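Local structure of 2-oxoadipate dioxygenase/decarboxylase, chloroplastic/amyloplastic (Oryza sativa, 6W1K) at residues Lys31-Leu34 with Ser35-Thr39; His153-Leu156 with Ala157-Gly161; Ser171-Gln174 with Val175-Glu179; Ser180-Ala183 with Ala184-Val188; Ser305-Asn308 with Asp309-Thr312. The protein catalyses the iron(II)-dependent oxidative decarboxylation of 2-oxoadipate to D-2-hydroxyglutarate in plastid lysine breakdown, and takes part in regulating starch synthesis in the rice endosperm. One frame throughout, in Å; residues are numbered along the deposited sequence.

Interaction 1. Residues Lys31-Leu34 with Ser35-Thr39; sequences KVYL and SRNPT
Tyr33 O is gripped from two directions near the C-terminal end of helix 16-36. The amide of Asn37 gives the straighter bond: ND2 lies 2.8 Å from Tyr33 O with an N-H...O angle of 164°, in the carbonyl plane on a lone pair, and the acceptor in turn lies in the plane of the amide. The second donor, Arg36 N at 3.2 Å from Tyr33 O, stands well above that plane. With CG of Asn37 anti to its own carbonyl carbon (chi1 -65°), the amide folds back toward Tyr33, and its ND2 lies 3.8 Å from CD2 of Tyr33. One carbonyl earlier, Val32 O takes a bond of 2.8 Å from Ser35 OG, a serine turned back on its own helix. Val32 and Arg36 run alongside each other, and CG1 of Val32 sits over one face of the guanidinium, 3.8 Å from NH1. The bend leads into helix 38-51, with Asn37 at its N-cap position but making no capping bond there. Asn37 OD1 bonds instead to Ser264 N, and Tyr33 OH to Tyr265 O, which ties the end of helix 16-36 to strand 258-271, while Leu34 packs on Lys41 and Leu44 of helix 38-51.

Interaction 2. Residues His153-Leu156 with Ala157-Gly161; sequences HATL and ASTSG
Thr159 folds its side chain back on Thr155 and Leu156, one turn earlier in helix 154-160. Its CB lies 3.6 Å from Thr155 O, and CG2 comes to 3.3 Å from the same oxygen. OG1, set between the backbone N and the carbonyl carbon (chi1 57°), lies 3.0 Å from Leu156 O and 3.2 Å from Thr155 O. In the main chain, Thr159 N donates to Thr155 O at 2.8 Å with an N-H...O angle of 159°. Ser160 repeats the manoeuvre one residue on, its OG donating to Leu156 O at 2.9 Å, whereas the backbone bond from Ser160 N to that oxygen is weak, bent to 129°. The serine hydroxyl thus supports a carbonyl near the C-terminal end of the helix, where the backbone bond is weak. Ser158 OG bonds to Tyr191 O, while Thr155 and Thr159 meet Val25 of helix 16-36. Serine and threonine hydroxyls returning to carbonyls three or four residues back are a familiar feature of helices; here they accompany a C-terminal end at which Gly161 leaves helical geometry with positive phi.

Interaction 3. Residues Ser171-Gln174 with Val175-Glu179; sequences SDFQ and VLSRE
Phe173 O takes two bonds from Ser177, one turn further along helix 170-179. The backbone N is the closer donor, 2.8 Å from Phe173 O with an N-H...O angle of 162°, and it arrives nearly along the C=O axis. The hydroxyl, Ser177 OG, reaches the same oxygen at 3.0 Å from above the carbonyl plane, 43° out of it, so the two donors approach from clearly different directions. Regular helical bonds precede this pair, Val175 N to Ser171 O and Leu176 N to Asp172 O, the latter at 3.0 Å; the following one, Arg178 N to Gln174 O, is longer at 3.3 Å and more bent.

Around these bonds, side chains four residues apart pack against each other. The ring of Phe173 extends with CG anti to the backbone N, which brings one face beneath the Ser177 hydroxyl: OG stands over that face, displaced toward the rim, and is 3.6 Å from CE1. On the exposed side, Gln174 and Arg178 run alongside and point the same way, with Arg178 NH2 3.5 Å from Gln174 NE2. Their flat ends are turned 48° apart, and the guanidinium turns one face to the Gln174 carbonyl group. Val175 lays CG2 against Ser171 O at 3.4 Å.

Elsewhere Asp172 makes a salt bridge to Lys142, and Val175 and Leu176 lean on helix 134-147. The whole is an amphipathic alpha-helix whose side chains meet at i, i+4 spacing: Phe173, Leu176 and Ser177 face helix 181-189, while Gln174 and Arg178 form a polar outer strip.

Interaction 4. Residues Ser180-Ala183 with Ala184-Val188; sequences SEYA and AWTLV
Thr186 touches Tyr182 twice over, through its backbone and through its hydroxyl. Both atoms donate to Tyr182 O at 3.0 Å: Thr186 N with an N-H...O angle of 161°, and Thr186 OG1 from 34° off the carbonyl plane. With OG1 anti to the carbonyl carbon (chi1 -52°), the hydroxyl also comes beside the tyrosine ring, 3.6 Å from CE1 in an oblique approach.

Backbone bonds on either side are regular: Trp185 N to Glu181 O at 2.9 Å, and Leu187 N to Ala183 O at 3.0 Å. The start of the helix is fixed by Ser180, whose OG caps it by accepting from Ala183 N at 2.9 Å, an N-cap bond.

Further out, Tyr182 OH bonds to Ser125 OG and Thr64 N, and Trp185 NE1 to Arg263 O, while the indole makes a cation-pi contact with Arg63, a 2-oxoadipate-binding residue. The nearest side-chain atoms of Tyr182 and Arg63 are about 3 Å apart. A valine in place of Thr186 would probably leave Tyr182 O with the backbone donor alone among these two. The buried hydroxyl of Thr186 is thus satisfied within its own helix, and the doubly held carbonyl probably helps hold the turn from which Tyr182 and Trp185 reach Arg63.

Interaction 5. Residues Ser305-Asn308 with Asp309-Thr312; sequences STSN and DQLT
A capped helical turn near the C-terminus joins Ser307 and Asn308 to Gln310, Leu311 and Thr312, where the loop after helix 296-302 enters helix 308-311. Ser307 occupies the N-cap: its OG accepts from Gln310 N in a weak bond of 3.4 Å, and also bonds to Glu304 O. Its carbonyl receives Leu311 N at 3.0 Å with a nearly linear angle of 170°. At the far end Asn308 O is held by Thr312 from opposite faces of its plane, OG1 at 2.7 Å and N at 2.9 Å. Thr312 OG1 lies between its backbone N and carbonyl carbon (chi1 60°), which turns it back to that carbonyl and leaves CG2 3.8 Å from Asn308 ND2. Leu311 closes the turn by packing, with CD1 3.4 Å from Ser305 O and 3.3 Å from Ser307 O, and it also packs on Pro262 of strand 258-271. An alanine replacing Leu311 is likely to open a gap against the 305-307 backbone and lose the contact with Pro262. Beyond the segments, Thr306 OG1 bonds to Arg63 NH1, and the Thr306 side chain touches Tyr265 of strand 258-271; Ser305 OG bonds to Ser243 OG, and Asn308 N donates to Glu181 OE1 of helix 181-189.

How the interactions relate
All five interactions are local helical contacts in which a serine, threonine or asparagine side chain returns to a backbone carbonyl, but their settings differ. Interaction 4 is almost wholly buried; the other four are only partly buried. Interactions 4 and 5 both border the 2-oxoadipate site, meet through a polar link, Glu181 OE1 to Asn308 N, and reach Arg63. Interactions 3 and 4 pair consecutive helices by packing, Ser177 OG lying 3.3 Å from Ala184 CB and Phe173 against Val188. Interactions 1 and 2 touch at helix ends, where Val32 and Arg36 meet residues 159-161, and the centres of interactions 2 and 5 are the farthest apart, about 26 Å.

Interaction 1. Residues Lys31-Leu34 with Ser35-Thr39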
loop_
_atom_site.group_PDB
_atom_site.type_symbol
_atom_site.label_atom_id
_atom_site.label_comp_id
_atom_site.label_asym_id
_atom_site.label_seq_id
_atom_site.Cartn_x
_atom_site.Cartn_y
_atom_site.Cartn_z
ATOM N N LYS A 31 -2.197 7.271 -11.218
ATOM C CA LYS A 31 -1.554 7.625 -12.485
ATOM C C LYS A 31 -0.037 7.726 -12.344
ATOM O O LYS A 31 0.705 7.269 -13.226
ATOM C CB LYS A 31 -2.122 8.943 -13.014
ATOM C CG LYS A 31 -3.623 8.918 -13.229
ATOM C CD LYS A 31 -4.047 9.668 -14.500
ATOM C CE LYS A 31 -5.587 9.754 -14.616
ATOM N NZ LYS A 31 -6.188 10.506 -13.438
ATOM N N VAL A 32 0.445 8.396 -11.283
ATOM C CA VAL A 32 1.881 8.456 -11.022
ATOM C C VAL A 32 2.449 7.049 -10.840
ATOM O O VAL A 32 3.495 6.700 -11.407
ATOM C CB VAL A 32 2.179 9.320 -9.779
ATOM C CG1 VAL A 32 3.705 9.224 -9.421
ATOM C CG2 VAL A 32 1.778 10.767 -10.014
ATOM N N TYR A 33 1.778 6.237 -10.019
ATOM C CA TYR A 33 2.186 4.848 -9.775
ATOM C C TYR A 33 2.337 4.054 -11.060
ATOM O O TYR A 33 3.357 3.393 -11.286
ATOM C CB TYR A 33 1.134 4.219 -8.874
ATOM C CG TYR A 33 1.161 2.736 -8.627
ATOM C CD1 TYR A 33 0.151 1.934 -9.137
ATOM C CD2 TYR A 33 2.122 2.158 -7.778
ATOM C CE1 TYR A 33 0.094 0.597 -8.868
ATOM C CE2 TYR A 33 2.095 0.794 -7.514
ATOM C CZ TYR A 33 1.046 0.038 -8.044
ATOM O OH TYR A 33 0.956 -1.291 -7.793
ATOM N N LEU A 34 1.323 4.082 -11.912
ATOM C CA LEU A 34 1.415 3.314 -13.153
ATOM C C LEU A 34 2.492 3.842 -14.093
ATOM O O LEU A 34 3.126 3.052 -14.808
ATOM C CB LEU A 34 0.052 3.311 -13.860
ATOM C CG LEU A 34 -1.098 2.638 -13.112
ATOM C CD1 LEU A 34 -2.394 2.779 -13.870
ATOM C CD2 LEU A 34 -0.812 1.187 -12.911
ATOM N N SER A 35 2.722 5.158 -14.124
ATOM C CA SER A 35 3.745 5.702 -15.012
ATOM C C SER A 35 5.161 5.323 -14.581
ATOM O O SER A 35 6.089 5.376 -15.398
ATOM C CB SER A 35 3.580 7.227 -15.090
ATOM O OG SER A 35 4.020 7.864 -13.909
ATOM N N ARG A 36 5.362 4.935 -13.326
ATOM C CA ARG A 36 6.702 4.605 -12.852
ATOM C C ARG A 36 6.904 3.127 -12.571
ATOM O O ARG A 36 8.030 2.722 -12.218
ATOM C CB ARG A 36 7.025 5.352 -11.550
ATOM C CG ARG A 36 7.095 6.867 -11.595
ATOM C CD ARG A 36 7.220 7.342 -10.124
ATOM N NE ARG A 36 7.716 8.679 -9.983
ATOM C CZ ARG A 36 7.653 9.361 -8.853
ATOM N NH1 ARG A 36 7.092 8.834 -7.758
ATOM N NH2 ARG A 36 8.135 10.581 -8.836
ATOM N N ASN A 37 5.859 2.323 -12.699
ATOM C CA ASN A 37 5.886 0.909 -12.333
ATOM C C ASN A 37 5.321 0.072 -13.470
ATOM O O ASN A 37 4.153 -0.357 -13.433
ATOM C CB ASN A 37 5.129 0.691 -11.024
ATOM C CG ASN A 37 5.815 1.380 -9.863
ATOM O OD1 ASN A 37 6.718 0.807 -9.256
ATOM N ND2 ASN A 37 5.448 2.641 -9.602
ATOM N N PRO A 38 6.150 -0.211 -14.484
ATOM C CA PRO A 38 5.692 -1.000 -15.638
ATOM C C PRO A 38 5.199 -2.391 -15.284
ATOM O O PRO A 38 4.338 -2.932 -15.996
ATOM C CB PRO A 38 6.946 -1.089 -16.529
ATOM C CG PRO A 38 7.890 -0.102 -16.025
ATOM C CD PRO A 38 7.574 0.148 -14.582
ATOM N N THR A 39 5.737 -3.005 -14.227
ATOM C CA THR A 39 5.290 -4.346 -13.847
ATOM C C THR A 39 3.847 -4.309 -13.355
ATOM O O THR A 39 3.008 -5.123 -13.764
ATOM C CB THR A 39 6.209 -4.931 -12.773
ATOM O OG1 THR A 39 7.517 -5.164 -13.330
ATOM C CG2 THR A 39 5.632 -6.234 -12.222
#

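Interaction 2. Residues His153-Leu156 with Ala157-Gly161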
loop_
_atom_site.group_PDB
_atom_site.type_symbol
_atom_site.label_atom_id
_atom_site.label_comp_id
_atom_site.label_asym_id
_atom_site.label_seq_id
_atom_site.Cartn_x
_atom_site.Cartn_y
_atom_site.Cartn_z
ATOM N N HIS A 153 1.108 19.105 3.124
ATOM C CA HIS A 153 0.567 18.965 1.765
ATOM C C HIS A 153 1.025 17.668 1.169
ATOM O O HIS A 153 1.376 17.585 -0.013
ATOM C CB HIS A 153 0.948 20.182 0.913
ATOM C CG HIS A 153 0.443 21.445 1.517
ATOM N ND1 HIS A 153 -0.884 21.805 1.461
ATOM C CD2 HIS A 153 1.036 22.335 2.342
ATOM C CE1 HIS A 153 -1.074 22.903 2.173
ATOM N NE2 HIS A 153 0.088 23.256 2.699
ATOM N N ALA A 154 0.980 16.613 1.985
ATOM C CA ALA A 154 1.472 15.312 1.546
ATOM C C ALA A 154 0.652 14.762 0.393
ATOM O O ALA A 154 1.186 14.067 -0.474
ATOM C CB ALA A 154 1.463 14.316 2.719
ATOM N N THR A 155 -0.646 15.046 0.363
ATOM C CA THR A 155 -1.472 14.522 -0.727
ATOM C C THR A 155 -1.159 15.190 -2.058
ATOM O O THR A 155 -1.121 14.521 -3.099
ATOM C CB THR A 155 -2.947 14.702 -0.352
ATOM O OG1 THR A 155 -3.127 14.121 0.940
ATOM C CG2 THR A 155 -3.852 14.010 -1.338
ATOM N N LEU A 156 -0.924 16.498 -2.045
ATOM C CA LEU A 156 -0.428 17.190 -3.227
ATOM C C LEU A 156 0.858 16.556 -3.732
ATOM O O LEU A 156 1.019 16.310 -4.931
ATOM C CB LEU A 156 -0.206 18.659 -2.888
ATOM C CG LEU A 156 -1.135 19.785 -3.310
ATOM C CD1 LEU A 156 -0.460 21.063 -2.831
ATOM C CD2 LEU A 156 -1.327 19.736 -4.777
ATOM N N ALA A 157 1.789 16.273 -2.819
ATOM C CA ALA A 157 3.025 15.582 -3.192
ATOM C C ALA A 157 2.731 14.228 -3.842
ATOM O O ALA A 157 3.308 13.877 -4.881
ATOM C CB ALA A 157 3.904 15.411 -1.960
ATOM N N SER A 158 1.819 13.465 -3.251
ATOM C CA SER A 158 1.513 12.134 -3.764
ATOM C C SER A 158 0.846 12.207 -5.133
ATOM O O SER A 158 1.151 11.404 -6.019
ATOM C CB SER A 158 0.612 11.394 -2.772
ATOM O OG SER A 158 0.490 10.039 -3.144
ATOM N N THR A 159 -0.072 13.152 -5.326
ATOM C CA THR A 159 -0.752 13.221 -6.621
ATOM C C THR A 159 0.160 13.715 -7.729
ATOM O O THR A 159 -0.135 13.499 -8.905
ATOM C CB THR A 159 -1.990 14.116 -6.557
ATOM O OG1 THR A 159 -1.647 15.440 -6.112
ATOM C CG2 THR A 159 -3.032 13.514 -5.619
ATOM N N SER A 160 1.249 14.384 -7.399
ATOM C CA SER A 160 2.076 14.966 -8.434
ATOM C C SER A 160 3.382 14.223 -8.606
ATOM O O SER A 160 4.156 14.584 -9.487
ATOM C CB SER A 160 2.358 16.439 -8.109
ATOM O OG SER A 160 3.116 16.544 -6.907
ATOM N N GLY A 161 3.666 13.231 -7.764
ATOM C CA GLY A 161 4.915 12.513 -7.893
ATOM C C GLY A 161 6.150 13.289 -7.454
ATOM O O GLY A 161 7.247 12.981 -7.907
#

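Interaction 3. Residues Ser171-Gln174 with Val175-Glu179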
loop_
_atom_site.group_PDB
_atom_site.type_symbol
_atom_site.label_atom_id
_atom_site.label_comp_id
_atom_site.label_asym_id
_atom_site.label_seq_id
_atom_site.Cartn_x
_atom_site.Cartn_y
_atom_site.Cartn_z
ATOM N N SER A 171 25.393 9.577 -1.345
ATOM C CA SER A 171 26.034 9.161 -0.105
ATOM C C SER A 171 25.007 9.005 1.010
ATOM O O SER A 171 25.099 8.085 1.829
ATOM C CB SER A 171 27.098 10.170 0.312
ATOM O OG SER A 171 26.546 11.464 0.465
ATOM N N ASP A 172 24.017 9.886 1.056
ATOM C CA ASP A 172 23.027 9.783 2.122
ATOM C C ASP A 172 22.132 8.565 1.913
ATOM O O ASP A 172 21.772 7.871 2.874
ATOM C CB ASP A 172 22.186 11.050 2.194
ATOM C CG ASP A 172 22.935 12.259 2.794
ATOM O OD1 ASP A 172 23.976 12.066 3.455
ATOM O OD2 ASP A 172 22.440 13.404 2.615
ATOM N N PHE A 173 21.715 8.335 0.665
ATOM C CA PHE A 173 20.963 7.133 0.320
ATOM C C PHE A 173 21.752 5.885 0.704
ATOM O O PHE A 173 21.200 4.943 1.275
ATOM C CB PHE A 173 20.653 7.162 -1.177
ATOM C CG PHE A 173 19.896 5.958 -1.687
ATOM C CD1 PHE A 173 20.550 4.944 -2.337
ATOM C CD2 PHE A 173 18.526 5.878 -1.549
ATOM C CE1 PHE A 173 19.839 3.840 -2.831
ATOM C CE2 PHE A 173 17.822 4.805 -2.052
ATOM C CZ PHE A 173 18.477 3.778 -2.679
ATOM N N GLN A 174 23.048 5.882 0.430
ATOM C CA GLN A 174 23.879 4.738 0.773
ATOM C C GLN A 174 23.851 4.458 2.273
ATOM O O GLN A 174 23.715 3.305 2.691
ATOM C CB GLN A 174 25.313 4.979 0.318
ATOM C CG GLN A 174 25.636 4.570 -1.087
ATOM C CD GLN A 174 27.092 4.881 -1.403
ATOM O OE1 GLN A 174 27.534 6.028 -1.250
ATOM N NE2 GLN A 174 27.857 3.860 -1.795
ATOM N N VAL A 175 24.039 5.498 3.097
ATOM C CA VAL A 175 24.070 5.319 4.552
ATOM C C VAL A 175 22.731 4.787 5.063
ATOM O O VAL A 175 22.682 3.876 5.905
ATOM C CB VAL A 175 24.443 6.650 5.234
ATOM C CG1 VAL A 175 24.230 6.562 6.733
ATOM C CG2 VAL A 175 25.891 7.030 4.924
ATOM N N LEU A 176 21.629 5.354 4.588
ATOM C CA LEU A 176 20.317 4.869 5.040
ATOM C C LEU A 176 20.071 3.442 4.574
ATOM O O LEU A 176 19.570 2.610 5.340
ATOM C CB LEU A 176 19.224 5.787 4.531
ATOM C CG LEU A 176 19.133 7.164 5.183
ATOM C CD1 LEU A 176 17.919 7.888 4.552
ATOM C CD2 LEU A 176 19.018 7.092 6.702
ATOM N N SER A 177 20.425 3.138 3.323
ATOM C CA SER A 177 20.210 1.793 2.808
ATOM C C SER A 177 20.850 0.744 3.687
ATOM O O SER A 177 20.358 -0.386 3.754
ATOM C CB SER A 177 20.767 1.641 1.398
ATOM O OG SER A 177 19.989 2.352 0.466
ATOM N N ARG A 178 21.969 1.078 4.332
ATOM C CA ARG A 178 22.687 0.094 5.134
ATOM C C ARG A 178 22.026 -0.139 6.490
ATOM O O ARG A 178 22.157 -1.226 7.066
ATOM C CB ARG A 178 24.137 0.548 5.320
ATOM C CG ARG A 178 25.019 0.369 4.077
ATOM C CD ARG A 178 26.374 1.058 4.255
ATOM N NE ARG A 178 27.063 1.238 2.979
ATOM C CZ ARG A 178 27.625 2.378 2.579
ATOM N NH1 ARG A 178 27.583 3.460 3.352
ATOM N NH2 ARG A 178 28.236 2.437 1.402
ATOM N N GLU A 179 21.315 0.854 7.014
ATOM C CA GLU A 179 20.663 0.719 8.308
ATOM C C GLU A 179 19.169 0.427 8.200
ATOM O O GLU A 179 18.633 -0.330 9.018
ATOM C CB GLU A 179 20.851 1.995 9.128
ATOM C CG GLU A 179 20.169 1.928 10.506
ATOM C CD GLU A 179 20.539 3.094 11.412
ATOM O OE1 GLU A 179 21.192 4.041 10.917
ATOM O OE2 GLU A 179 20.194 3.051 12.619
#

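Interaction 4. Residues Ser180-Ala183 with Ala184-Val188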
loop_
_atom_site.group_PDB
_atom_site.type_symbol
_atom_site.label_atom_id
_atom_site.label_comp_id
_atom_site.label_asym_id
_atom_site.label_seq_id
_atom_site.Cartn_x
_atom_site.Cartn_y
_atom_site.Cartn_z
ATOM N N SER A 180 18.486 1.034 7.234
ATOM C CA SER A 180 17.049 0.858 7.086
ATOM C C SER A 180 16.688 0.985 5.613
ATOM O O SER A 180 16.666 2.099 5.068
ATOM C CB SER A 180 16.266 1.886 7.906
ATOM O OG SER A 180 14.899 1.851 7.501
ATOM N N GLU A 181 16.369 -0.143 4.979
ATOM C CA GLU A 181 15.918 -0.100 3.591
ATOM C C GLU A 181 14.616 0.665 3.440
ATOM O O GLU A 181 14.366 1.283 2.400
ATOM C CB GLU A 181 15.770 -1.516 3.064
ATOM C CG GLU A 181 17.140 -2.255 3.097
ATOM C CD GLU A 181 17.187 -3.446 2.164
ATOM O OE1 GLU A 181 17.222 -3.208 0.942
ATOM O OE2 GLU A 181 17.169 -4.601 2.645
ATOM N N TYR A 182 13.761 0.598 4.454
ATOM C CA TYR A 182 12.554 1.408 4.453
ATOM C C TYR A 182 12.900 2.883 4.374
ATOM O O TYR A 182 12.302 3.633 3.594
ATOM C CB TYR A 182 11.758 1.080 5.715
ATOM C CG TYR A 182 10.420 1.787 5.849
ATOM C CD1 TYR A 182 10.356 3.140 6.146
ATOM C CD2 TYR A 182 9.224 1.085 5.719
ATOM C CE1 TYR A 182 9.162 3.795 6.279
ATOM C CE2 TYR A 182 8.006 1.735 5.854
ATOM C CZ TYR A 182 7.989 3.085 6.158
ATOM O OH TYR A 182 6.816 3.756 6.322
ATOM N N ALA A 183 13.852 3.332 5.205
ATOM C CA ALA A 183 14.232 4.750 5.176
ATOM C C ALA A 183 14.732 5.150 3.796
ATOM O O ALA A 183 14.426 6.242 3.310
ATOM C CB ALA A 183 15.310 5.058 6.219
ATOM N N ALA A 184 15.558 4.299 3.179
ATOM C CA ALA A 184 16.096 4.592 1.856
ATOM C C ALA A 184 14.986 4.673 0.802
ATOM O O ALA A 184 15.004 5.563 -0.065
ATOM C CB ALA A 184 17.128 3.522 1.482
ATOM N N TRP A 185 14.033 3.738 0.845
ATOM C CA TRP A 185 12.869 3.792 -0.046
ATOM C C TRP A 185 12.163 5.143 0.074
ATOM O O TRP A 185 11.869 5.797 -0.928
ATOM C CB TRP A 185 11.883 2.638 0.259
ATOM C CG TRP A 185 10.836 2.544 -0.806
ATOM C CD1 TRP A 185 10.881 1.748 -1.916
ATOM C CD2 TRP A 185 9.607 3.282 -0.899
ATOM N NE1 TRP A 185 9.802 1.970 -2.695
ATOM C CE2 TRP A 185 8.979 2.882 -2.088
ATOM C CE3 TRP A 185 8.979 4.218 -0.096
ATOM C CZ2 TRP A 185 7.773 3.411 -2.513
ATOM C CZ3 TRP A 185 7.753 4.726 -0.501
ATOM C CH2 TRP A 185 7.184 4.341 -1.717
ATOM N N THR A 186 11.874 5.566 1.302
ATOM C CA THR A 186 11.092 6.776 1.506
ATOM C C THR A 186 11.869 8.024 1.120
ATOM O O THR A 186 11.279 8.976 0.603
ATOM C CB THR A 186 10.636 6.812 2.961
ATOM O OG1 THR A 186 10.011 5.569 3.261
ATOM C CG2 THR A 186 9.616 7.870 3.241
ATOM N N LEU A 187 13.200 8.017 1.290
ATOM C CA LEU A 187 13.979 9.180 0.899
ATOM C C LEU A 187 13.796 9.494 -0.576
ATOM O O LEU A 187 13.679 10.662 -0.964
ATOM C CB LEU A 187 15.472 8.951 1.219
ATOM C CG LEU A 187 16.351 10.161 0.954
ATOM C CD1 LEU A 187 16.017 11.265 1.938
ATOM C CD2 LEU A 187 17.854 9.782 1.064
ATOM N N VAL A 188 13.760 8.466 -1.427
ATOM C CA VAL A 188 13.694 8.697 -2.857
ATOM C C VAL A 188 12.274 8.586 -3.429
ATOM O O VAL A 188 12.062 8.990 -4.583
ATOM C CB VAL A 188 14.647 7.754 -3.622
ATOM C CG1 VAL A 188 16.103 8.086 -3.268
ATOM C CG2 VAL A 188 14.360 6.304 -3.320
#

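Interaction 5. Residues Ser305-Asn308 with Asp309-Thr312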
loop_
_atom_site.group_PDB
_atom_site.type_symbol
_atom_site.label_atom_id
_atom_site.label_comp_id
_atom_site.label_asym_id
_atom_site.label_seq_id
_atom_site.Cartn_x
_atom_site.Cartn_y
_atom_site.Cartn_z
ATOM N N SER A 305 9.172 -6.593 -0.223
ATOM C CA SER A 305 9.055 -6.539 -1.674
ATOM C C SER A 305 9.967 -5.484 -2.279
ATOM O O SER A 305 10.339 -5.603 -3.450
ATOM C CB SER A 305 7.610 -6.262 -2.057
ATOM O OG SER A 305 6.763 -7.263 -1.507
ATOM N N THR A 306 10.351 -4.475 -1.512
ATOM C CA THR A 306 11.233 -3.440 -2.005
ATOM C C THR A 306 12.673 -3.638 -1.562
ATOM O O THR A 306 13.524 -2.805 -1.911
ATOM C CB THR A 306 10.760 -2.049 -1.541
ATOM O OG1 THR A 306 10.498 -2.065 -0.128
ATOM C CG2 THR A 306 9.521 -1.589 -2.304
ATOM N N SER A 307 12.967 -4.715 -0.826
ATOM C CA SER A 307 14.302 -4.904 -0.266
ATOM C C SER A 307 15.306 -5.306 -1.335
ATOM O O SER A 307 14.974 -5.960 -2.327
ATOM C CB SER A 307 14.312 -5.988 0.816
ATOM O OG SER A 307 14.104 -7.285 0.261
ATOM N N ASN A 308 16.570 -4.978 -1.080
ATOM C CA ASN A 308 17.599 -5.248 -2.079
ATOM C C ASN A 308 17.741 -6.744 -2.324
ATOM O O ASN A 308 18.020 -7.167 -3.455
ATOM C CB ASN A 308 18.922 -4.636 -1.641
ATOM C CG ASN A 308 19.928 -4.585 -2.758
ATOM O OD1 ASN A 308 20.964 -5.250 -2.700
ATOM N ND2 ASN A 308 19.633 -3.794 -3.797
ATOM N N ASP A 309 17.529 -7.563 -1.291
ATOM C CA ASP A 309 17.675 -9.007 -1.468
ATOM C C ASP A 309 16.622 -9.561 -2.423
ATOM O O ASP A 309 16.921 -10.426 -3.252
ATOM C CB ASP A 309 17.591 -9.723 -0.120
ATOM C CG ASP A 309 18.079 -11.172 -0.195
ATOM O OD1 ASP A 309 19.246 -11.411 -0.615
ATOM O OD2 ASP A 309 17.293 -12.074 0.177
ATOM N N GLN A 310 15.379 -9.086 -2.320
ATOM C CA GLN A 310 14.376 -9.506 -3.293
ATOM C C GLN A 310 14.667 -8.940 -4.684
ATOM O O GLN A 310 14.590 -9.665 -5.681
ATOM C CB GLN A 310 12.984 -9.100 -2.810
ATOM C CG GLN A 310 12.508 -9.970 -1.645
ATOM C CD GLN A 310 12.292 -11.433 -2.026
ATOM O OE1 GLN A 310 11.598 -11.740 -2.989
ATOM N NE2 GLN A 310 12.885 -12.344 -1.257
ATOM N N LEU A 311 15.012 -7.654 -4.781
ATOM C CA LEU A 311 15.235 -7.060 -6.099
ATOM C C LEU A 311 16.397 -7.715 -6.848
ATOM O O LEU A 311 16.401 -7.737 -8.085
ATOM C CB LEU A 311 15.487 -5.553 -5.955
ATOM C CG LEU A 311 14.264 -4.629 -5.997
ATOM C CD1 LEU A 311 13.266 -5.008 -4.978
ATOM C CD2 LEU A 311 14.720 -3.198 -5.774
ATOM N N THR A 312 17.405 -8.230 -6.136
ATOM C CA THR A 312 18.595 -8.761 -6.785
ATOM C C THR A 312 18.575 -10.282 -6.914
ATOM O O THR A 312 19.558 -10.869 -7.383
ATOM C CB THR A 312 19.867 -8.301 -6.047
ATOM O OG1 THR A 312 19.858 -8.750 -4.688
ATOM C CG2 THR A 312 19.991 -6.767 -6.078
#